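Local coordinates for protein TRAP dicarboxylate transporter-DctP subunit (Desulfovibrio desulfuricans subsp. desulfuricans, PDB 4NHB) that binds sn-glycerol-3-phosphate and probably serves as the periplasmic solute-binding component of a TRAP transport system, at residues A[216-230]-A[280-294]. Residues are numbered along the deposited sequence; the frame is centred on the assembly and turned at random.
Sequences IVSLKMYEITPEISL and AKATILANKGNIHEP
Ile-216, in helix 213-218, meets Ile-284 CD1 through its CG2, and its side chain also touches Tyr-154 of strand 146-155; next to it, Val-217 sets CG2 against Ala-280 CB at 3.9 Å. The chain then leaves the helix through a Schellman motif at Lys-220 and swings back in a short 3-10 turn. With CG of Tyr-222 between the backbone N and the carbonyl carbon (chi1 53°), its ring is carried to the C-terminal end of helix 252-286, where, nearly parallel to the Asn-287 amide plane, it meets Asn-287 CB through CE1 at 3.9 Å and Ile-284 CG1 through CD2. From Pro-226 onward backbone pairing joins the side-chain packing. Pro-226 O accepts from Asn-290 N (2.9 Å), and strands 227-229 and 290-292 run parallel, so that Ile-228 bonds through its N to Asn-290 O and through its O to His-292 N. Strand 290-292 thereby joins the mixed sheet of this periplasmic binding protein fold alongside 227-229, which pairs antiparallel with 146-155 through Ser-155 and Phe-153. On the face carrying Glu-227, Ser-229, Asn-290 and His-292, the Glu-227 chain bends at chi2 and turns OE1 to His-292 NE2, a 2.8 Å hydrogen bond met on the anti side of the carboxylate but 29° out of its plane, the N-H...O angle a bent 146°. Ile-228 occupies the other face, its CG1 4.1 Å from Ile-284 CD1, the two side chains crossing at about a right angle between sheet and helix. Ser-229 OG sits at the edge of the His-292 ring. Leu-230 bonds through its N to His-292 O (3.2 Å), and its branched end packs on Ile-291 CG2 and, through CD1, on the CE methylene of Lys-281 at 3.8 Å.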
ATOM      1  N   ILE A 216      10.873   1.289   6.175  1.00 13.17           N
ATOM      2  CA  ILE A 216      11.830   1.890   7.085  1.00  8.77           C
ATOM      3  C   ILE A 216      13.145   1.125   7.076  1.00 15.65           C
ATOM      4  O   ILE A 216      14.202   1.743   7.054  1.00 10.59           O
ATOM      5  CB  ILE A 216      11.278   1.943   8.510  1.00  8.62           C
ATOM      6  CG1 ILE A 216      10.170   2.974   8.592  1.00  8.70           C
ATOM      7  CG2 ILE A 216      12.386   2.222   9.499  1.00 11.34           C
ATOM      8  CD1 ILE A 216       9.279   2.797   9.811  1.00 10.92           C
ATOM      9  N   VAL A 217      13.094  -0.212   7.071  1.00  8.60           N
ATOM     10  CA  VAL A 217      14.318  -0.994   7.048  1.00  8.63           C
ATOM     11  C   VAL A 217      14.956  -1.015   5.662  1.00 14.24           C
ATOM     12  O   VAL A 217      16.163  -0.881   5.521  1.00 16.13           O
ATOM     13  CB  VAL A 217      14.063  -2.438   7.535  1.00 15.98           C
ATOM     14  CG1 VAL A 217      15.179  -3.391   7.060  1.00 22.62           C
ATOM     15  CG2 VAL A 217      13.923  -2.421   9.047  1.00 20.81           C
ATOM     16  N   SER A 218      14.127  -1.172   4.641  1.00 14.38           N
ATOM     17  CA  SER A 218      14.609  -1.211   3.285  1.00 16.36           C
ATOM     18  C   SER A 218      15.394   0.032   2.916  1.00 16.96           C
ATOM     19  O   SER A 218      16.448  -0.084   2.274  1.00 10.13           O
ATOM     20  CB  SER A 218      13.462  -1.429   2.298  1.00 17.64           C
ATOM     21  OG  SER A 218      13.984  -1.385   1.008  1.00 19.98           O
ATOM     22  N   LEU A 219      14.912   1.208   3.318  1.00 11.01           N
ATOM     23  CA  LEU A 219      15.627   2.445   3.006  1.00 11.71           C
ATOM     24  C   LEU A 219      16.633   2.840   4.082  1.00 15.08           C
ATOM     25  O   LEU A 219      17.273   3.893   4.003  1.00 13.86           O
ATOM     26  CB  LEU A 219      14.637   3.588   2.763  1.00  9.64           C
ATOM     27  CG  LEU A 219      14.019   3.700   1.347  1.00 12.93           C
ATOM     28  CD1 LEU A 219      13.253   2.419   0.940  1.00 12.33           C
ATOM     29  CD2 LEU A 219      13.097   4.912   1.301  1.00 22.33           C
ATOM     30  N   LYS A 220      16.774   1.973   5.073  1.00 15.89           N
ATOM     31  CA  LYS A 220      17.659   2.201   6.206  1.00 19.77           C
ATOM     32  C   LYS A 220      17.420   3.585   6.816  1.00 28.44           C
ATOM     33  O   LYS A 220      18.349   4.335   7.106  1.00 25.99           O
ATOM     34  CB  LYS A 220      19.118   2.011   5.791  1.00 22.72           C
ATOM     35  CG  LYS A 220      19.419   0.596   5.275  1.00 27.59           C
ATOM     36  CD  LYS A 220      20.892   0.403   4.960  1.00 33.58           C
ATOM     37  CE  LYS A 220      21.149  -0.951   4.312  1.00 44.87           C
ATOM     38  NZ  LYS A 220      20.443  -1.114   3.002  1.00 51.36           N
ATOM     39  N   MET A 221      16.153   3.893   7.028  1.00 21.32           N
ATOM     40  CA  MET A 221      15.743   5.194   7.538  1.00 21.28           C
ATOM     41  C   MET A 221      16.293   5.438   8.943  1.00 24.59           C
ATOM     42  O   MET A 221      16.572   6.588   9.320  1.00 22.25           O
ATOM     43  CB  MET A 221      14.230   5.288   7.553  1.00 18.20           C
ATOM     44  CG  MET A 221      13.542   5.190   6.142  1.00 20.34           C
ATOM     45  SD  MET A 221      11.821   5.737   6.308  1.00 14.57           S
ATOM     46  CE  MET A 221      11.039   5.297   4.719  1.00 13.97           C
ATOM     47  N   TYR A 222      16.461   4.354   9.696  1.00 21.99           N
ATOM     48  CA  TYR A 222      16.849   4.428  11.121  1.00 27.20           C
ATOM     49  C   TYR A 222      18.279   4.940  11.311  1.00 24.60           C
ATOM     50  O   TYR A 222      18.619   5.390  12.388  1.00 22.47           O
ATOM     51  CB  TYR A 222      16.663   3.070  11.815  1.00 22.86           C
ATOM     52  CG  TYR A 222      17.341   1.932  11.103  1.00 27.25           C
ATOM     53  CD1 TYR A 222      18.693   1.678  11.309  1.00 29.31           C
ATOM     54  CD2 TYR A 222      16.640   1.108  10.223  1.00 21.57           C
ATOM     55  CE1 TYR A 222      19.328   0.662  10.667  1.00 34.08           C
ATOM     56  CE2 TYR A 222      17.274   0.081   9.574  1.00 22.42           C
ATOM     57  CZ  TYR A 222      18.631  -0.138   9.802  1.00 33.16           C
ATOM     58  OH  TYR A 222      19.308  -1.158   9.168  1.00 39.22           O
ATOM     59  N   GLU A 223      19.074   4.928  10.243  1.00 23.95           N
ATOM     60  CA  GLU A 223      20.400   5.541  10.228  1.00 26.58           C
ATOM     61  C   GLU A 223      20.374   7.075  10.296  1.00 31.46           C
ATOM     62  O   GLU A 223      21.375   7.701  10.624  1.00 29.53           O
ATOM     63  CB  GLU A 223      21.152   5.135   8.953  1.00 26.20           C
ATOM     64  CG  GLU A 223      21.729   3.720   9.004  1.00 31.40           C
ATOM     65  CD  GLU A 223      22.419   3.308   7.721  1.00 36.43           C
ATOM     66  OE1 GLU A 223      22.398   4.074   6.727  1.00 35.79           O
ATOM     67  OE2 GLU A 223      22.975   2.190   7.705  1.00 37.57           O
ATOM     68  N   ILE A 224      19.244   7.668   9.931  1.00 26.91           N
ATOM     69  CA  ILE A 224      19.093   9.123   9.878  1.00 26.95           C
ATOM     70  C   ILE A 224      18.027   9.578  10.872  1.00 23.41           C
ATOM     71  O   ILE A 224      18.177  10.589  11.552  1.00 19.88           O
ATOM     72  CB  ILE A 224      18.744   9.568   8.425  1.00 18.27           C
ATOM     73  CG1 ILE A 224      19.934   9.282   7.517  1.00 29.54           C
ATOM     74  CG2 ILE A 224      18.395  11.029   8.355  1.00 13.76           C
ATOM     75  CD1 ILE A 224      19.613   9.339   6.049  1.00 26.99           C
ATOM     76  N   THR A 225      16.943   8.816  10.948  1.00 18.66           N
ATOM     77  CA  THR A 225      15.835   9.086  11.853  1.00 14.46           C
ATOM     78  C   THR A 225      15.675   7.868  12.743  1.00 22.20           C
ATOM     79  O   THR A 225      14.895   6.971  12.444  1.00 26.96           O
ATOM     80  CB  THR A 225      14.525   9.285  11.078  1.00 11.58           C
ATOM     81  OG1 THR A 225      14.323   8.188  10.155  1.00 14.00           O
ATOM     82  CG2 THR A 225      14.577  10.573  10.292  1.00 16.49           C
ATOM     83  N   PRO A 226      16.439   7.807  13.825  1.00 20.38           N
ATOM     84  CA  PRO A 226      16.578   6.526  14.520  1.00 16.26           C
ATOM     85  C   PRO A 226      15.401   6.182  15.428  1.00 21.77           C
ATOM     86  O   PRO A 226      15.318   5.049  15.889  1.00 30.69           O
ATOM     87  CB  PRO A 226      17.868   6.714  15.358  1.00 15.73           C
ATOM     88  CG  PRO A 226      18.442   7.999  14.924  1.00 21.45           C
ATOM     89  CD  PRO A 226      17.370   8.823  14.337  1.00 19.00           C
ATOM     90  N   GLU A 227      14.522   7.139  15.689  1.00 17.52           N
ATOM     91  CA  GLU A 227      13.476   6.929  16.676  1.00 25.25           C
ATOM     92  C   GLU A 227      12.171   6.521  15.986  1.00 22.24           C
ATOM     93  O   GLU A 227      11.559   7.292  15.273  1.00 17.99           O
ATOM     94  CB  GLU A 227      13.251   8.188  17.509  1.00 19.48           C
ATOM     95  CG  GLU A 227      14.547   8.971  17.882  1.00 30.85           C
ATOM     96  CD  GLU A 227      15.372   8.335  18.989  1.00 35.33           C
ATOM     97  OE1 GLU A 227      14.874   7.430  19.686  1.00 28.25           O
ATOM     98  OE2 GLU A 227      16.534   8.763  19.170  1.00 35.21           O
ATOM     99  N   ILE A 228      11.774   5.288  16.192  1.00 23.43           N
ATOM    100  CA  ILE A 228      10.511   4.831  15.639  1.00 18.84           C
ATOM    101  C   ILE A 228       9.465   4.763  16.742  1.00 17.45           C
ATOM    102  O   ILE A 228       9.744   4.245  17.845  1.00 21.11           O
ATOM    103  CB  ILE A 228      10.647   3.452  15.002  1.00 20.82           C
ATOM    104  CG1 ILE A 228      11.315   3.560  13.623  1.00 22.99           C
ATOM    105  CG2 ILE A 228       9.244   2.850  14.810  1.00 24.46           C
ATOM    106  CD1 ILE A 228      12.772   3.971  13.637  1.00 20.02           C
ATOM    107  N   SER A 229       8.278   5.291  16.484  1.00 24.59           N
ATOM    108  CA  SER A 229       7.175   5.119  17.438  1.00 27.39           C
ATOM    109  C   SER A 229       6.074   4.272  16.797  1.00 22.14           C
ATOM    110  O   SER A 229       5.590   4.572  15.717  1.00 16.28           O
ATOM    111  CB  SER A 229       6.622   6.457  17.942  1.00 28.76           C
ATOM    112  OG  SER A 229       7.518   7.101  18.859  1.00 30.68           O
ATOM    113  N   LEU A 230       5.723   3.186  17.465  1.00 31.48           N
ATOM    114  CA  LEU A 230       4.699   2.290  16.969  1.00 26.12           C
ATOM    115  C   LEU A 230       3.362   2.948  17.124  1.00 25.07           C
ATOM    116  O   LEU A 230       2.995   3.366  18.206  1.00 31.23           O
ATOM    117  CB  LEU A 230       4.751   0.977  17.727  1.00 30.36           C
ATOM    118  CG  LEU A 230       6.096   0.284  17.554  1.00 25.07           C
ATOM    119  CD1 LEU A 230       6.113  -1.064  18.253  1.00 29.30           C
ATOM    120  CD2 LEU A 230       6.449   0.119  16.082  1.00 25.95           C
ATOM    121  N   ALA A 280      12.179  -6.899  11.622  1.00 14.78           N
ATOM    122  CA  ALA A 280      12.425  -5.453  11.442  1.00 17.12           C
ATOM    123  C   ALA A 280      12.524  -4.726  12.760  1.00 21.44           C
ATOM    124  O   ALA A 280      13.340  -3.830  12.941  1.00 14.02           O
ATOM    125  CB  ALA A 280      11.330  -4.806  10.607  1.00  9.81           C
ATOM    126  N   LYS A 281      11.672  -5.110  13.687  1.00 17.01           N
ATOM    127  CA  LYS A 281      11.671  -4.451  14.976  1.00 14.40           C
ATOM    128  C   LYS A 281      12.972  -4.797  15.698  1.00 19.40           C
ATOM    129  O   LYS A 281      13.626  -3.932  16.317  1.00 21.94           O
ATOM    130  CB  LYS A 281      10.428  -4.907  15.771  1.00 13.68           C
ATOM    131  CG  LYS A 281       9.228  -4.010  15.615  1.00 13.84           C
ATOM    132  CD  LYS A 281       7.931  -4.672  16.152  1.00 20.60           C
ATOM    133  CE  LYS A 281       6.677  -3.882  15.734  1.00 24.14           C
ATOM    134  NZ  LYS A 281       5.387  -4.642  15.904  1.00 29.39           N
ATOM    135  N   ALA A 282      13.348  -6.065  15.613  1.00 23.83           N
ATOM    136  CA  ALA A 282      14.568  -6.521  16.239  1.00 31.84           C
ATOM    137  C   ALA A 282      15.701  -5.701  15.631  1.00 34.99           C
ATOM    138  O   ALA A 282      16.413  -5.004  16.345  1.00 32.41           O
ATOM    139  CB  ALA A 282      14.768  -8.007  16.002  1.00 31.19           C
ATOM    140  N   THR A 283      15.804  -5.750  14.303  1.00 31.51           N
ATOM    141  CA  THR A 283      16.867  -5.088  13.559  1.00 21.95           C
ATOM    142  C   THR A 283      17.057  -3.626  13.968  1.00 27.05           C
ATOM    143  O   THR A 283      18.181  -3.176  14.161  1.00 34.56           O
ATOM    144  CB  THR A 283      16.600  -5.148  12.047  1.00 16.55           C
ATOM    145  OG1 THR A 283      16.539  -6.514  11.617  1.00 24.63           O
ATOM    146  CG2 THR A 283      17.684  -4.448  11.280  1.00 21.29           C
ATOM    147  N   ILE A 284      15.962  -2.884  14.087  1.00 25.88           N
ATOM    148  CA  ILE A 284      16.036  -1.505  14.544  1.00 23.41           C
ATOM    149  C   ILE A 284      16.732  -1.435  15.900  1.00 30.18           C
ATOM    150  O   ILE A 284      17.653  -0.643  16.088  1.00 27.83           O
ATOM    151  CB  ILE A 284      14.646  -0.877  14.589  1.00 16.30           C
ATOM    152  CG1 ILE A 284      14.109  -0.776  13.149  1.00 18.66           C
ATOM    153  CG2 ILE A 284      14.689   0.500  15.148  1.00 18.11           C
ATOM    154  CD1 ILE A 284      12.760  -0.200  13.061  1.00 17.74           C
ATOM    155  N   LEU A 285      16.325  -2.299  16.823  1.00 26.92           N
ATOM    156  CA  LEU A 285      16.823  -2.247  18.200  1.00 27.93           C
ATOM    157  C   LEU A 285      18.273  -2.692  18.299  1.00 31.46           C
ATOM    158  O   LEU A 285      18.988  -2.284  19.222  1.00 28.86           O
ATOM    159  CB  LEU A 285      15.971  -3.114  19.120  1.00 27.38           C
ATOM    160  CG  LEU A 285      14.537  -2.640  19.374  1.00 22.87           C
ATOM    161  CD1 LEU A 285      13.880  -3.556  20.376  1.00 28.64           C
ATOM    162  CD2 LEU A 285      14.507  -1.212  19.853  1.00 21.76           C
ATOM    163  N   ALA A 286      18.699  -3.536  17.365  1.00 24.93           N
ATOM    164  CA  ALA A 286      20.099  -3.939  17.267  1.00 27.09           C
ATOM    165  C   ALA A 286      21.033  -2.830  16.739  1.00 35.08           C
ATOM    166  O   ALA A 286      22.216  -2.793  17.079  1.00 43.79           O
ATOM    167  CB  ALA A 286      20.214  -5.183  16.365  1.00 24.96           C
ATOM    168  N   ASN A 287      20.508  -1.924  15.922  1.00 31.90           N
ATOM    169  CA  ASN A 287      21.341  -0.973  15.187  1.00 26.71           C
ATOM    170  C   ASN A 287      21.132   0.477  15.586  1.00 33.56           C
ATOM    171  O   ASN A 287      20.865   1.351  14.742  1.00 29.12           O
ATOM    172  CB  ASN A 287      21.079  -1.127  13.692  1.00 34.16           C
ATOM    173  CG  ASN A 287      21.582  -2.447  13.147  1.00 37.30           C
ATOM    174  OD1 ASN A 287      22.723  -2.852  13.398  1.00 41.69           O
ATOM    175  ND2 ASN A 287      20.734  -3.127  12.388  1.00 37.89           N
ATOM    176  N   LYS A 288      21.255   0.731  16.882  1.00 43.71           N
ATOM    177  CA  LYS A 288      21.192   2.086  17.420  1.00 46.06           C
ATOM    178  C   LYS A 288      19.864   2.762  17.139  1.00 43.93           C
ATOM    179  O   LYS A 288      19.746   3.966  17.331  1.00 45.38           O
ATOM    180  CB  LYS A 288      22.329   2.943  16.852  1.00 43.19           C
ATOM    181  CG  LYS A 288      23.655   2.214  16.800  1.00 42.73           C
ATOM    182  CD  LYS A 288      24.800   3.138  16.415  1.00 42.62           C
ATOM    183  CE  LYS A 288      26.121   2.400  16.448  1.00 39.71           C
ATOM    184  NZ  LYS A 288      26.328   1.762  17.770  1.00 37.27           N
ATOM    185  N   GLY A 289      18.869   2.000  16.678  1.00 36.54           N
ATOM    186  CA  GLY A 289      17.528   2.529  16.557  1.00 31.48           C
ATOM    187  C   GLY A 289      16.793   2.421  17.886  1.00 31.14           C
ATOM    188  O   GLY A 289      17.123   1.571  18.720  1.00 33.40           O
ATOM    189  N   ASN A 290      15.790   3.269  18.084  1.00 30.76           N
ATOM    190  CA  ASN A 290      14.934   3.164  19.252  1.00 37.15           C
ATOM    191  C   ASN A 290      13.474   2.938  18.857  1.00 37.22           C
ATOM    192  O   ASN A 290      13.007   3.427  17.825  1.00 31.80           O
ATOM    193  CB  ASN A 290      15.055   4.431  20.095  1.00 46.35           C
ATOM    194  CG  ASN A 290      16.428   4.568  20.766  1.00 55.37           C
ATOM    195  OD1 ASN A 290      17.306   3.711  20.604  1.00 54.88           O
ATOM    196  ND2 ASN A 290      16.618   5.663  21.508  1.00 55.85           N
ATOM    197  N   ILE A 291      12.756   2.182  19.676  1.00 30.43           N
ATOM    198  CA  ILE A 291      11.332   2.030  19.476  1.00 23.48           C
ATOM    199  C   ILE A 291      10.614   2.583  20.678  1.00 25.34           C
ATOM    200  O   ILE A 291      10.926   2.232  21.800  1.00 27.90           O
ATOM    201  CB  ILE A 291      10.931   0.551  19.261  1.00 25.39           C
ATOM    202  CG1 ILE A 291      11.609   0.036  17.981  1.00 33.20           C
ATOM    203  CG2 ILE A 291       9.419   0.428  19.190  1.00 20.62           C
ATOM    204  CD1 ILE A 291      11.442  -1.459  17.718  1.00 38.23           C
ATOM    205  N   HIS A 292       9.630   3.423  20.422  1.00 27.94           N
ATOM    206  CA  HIS A 292       8.911   4.087  21.474  1.00 42.04           C
ATOM    207  C   HIS A 292       7.455   3.701  21.428  1.00 42.00           C
ATOM    208  O   HIS A 292       6.958   3.170  20.431  1.00 39.06           O
ATOM    209  CB  HIS A 292       9.036   5.599  21.325  1.00 42.31           C
ATOM    210  CG  HIS A 292      10.449   6.083  21.309  1.00 43.24           C
ATOM    211  ND1 HIS A 292      11.349   5.785  22.309  1.00 35.78           N
ATOM    212  CD2 HIS A 292      11.121   6.839  20.410  1.00 44.71           C
ATOM    213  CE1 HIS A 292      12.515   6.340  22.028  1.00 37.65           C
ATOM    214  NE2 HIS A 292      12.402   6.988  20.883  1.00 38.31           N
ATOM    215  N   GLU A 293       6.786   4.009  22.528  1.00 37.02           N
ATOM    216  CA  GLU A 293       5.377   3.733  22.704  1.00 29.92           C
ATOM    217  C   GLU A 293       4.671   5.064  22.906  1.00 25.11           C
ATOM    218  O   GLU A 293       4.902   5.762  23.906  1.00 23.27           O
ATOM    219  CB  GLU A 293       5.167   2.819  23.930  1.00 27.22           C
ATOM    220  CG  GLU A 293       3.741   2.308  24.049  1.00 42.26           C
ATOM    221  CD  GLU A 293       3.487   1.081  23.187  1.00 47.37           C
ATOM    222  OE1 GLU A 293       3.272   1.234  21.960  1.00 38.22           O
ATOM    223  OE2 GLU A 293       3.517  -0.039  23.752  1.00 56.32           O
ATOM    224  N   PRO A 294       3.810   5.448  21.962  1.00 24.71           N
ATOM    225  CA  PRO A 294       3.157   6.709  22.288  1.00 27.61           C
ATOM    226  C   PRO A 294       2.626   6.641  23.722  1.00 38.39           C
ATOM    227  O   PRO A 294       2.506   5.559  24.316  1.00 33.41           O
ATOM    228  CB  PRO A 294       2.002   6.791  21.281  1.00 27.78           C
ATOM    229  CG  PRO A 294       2.396   5.909  20.165  1.00 27.13           C
ATOM    230  CD  PRO A 294       3.238   4.811  20.762  1.00 29.00           C
TER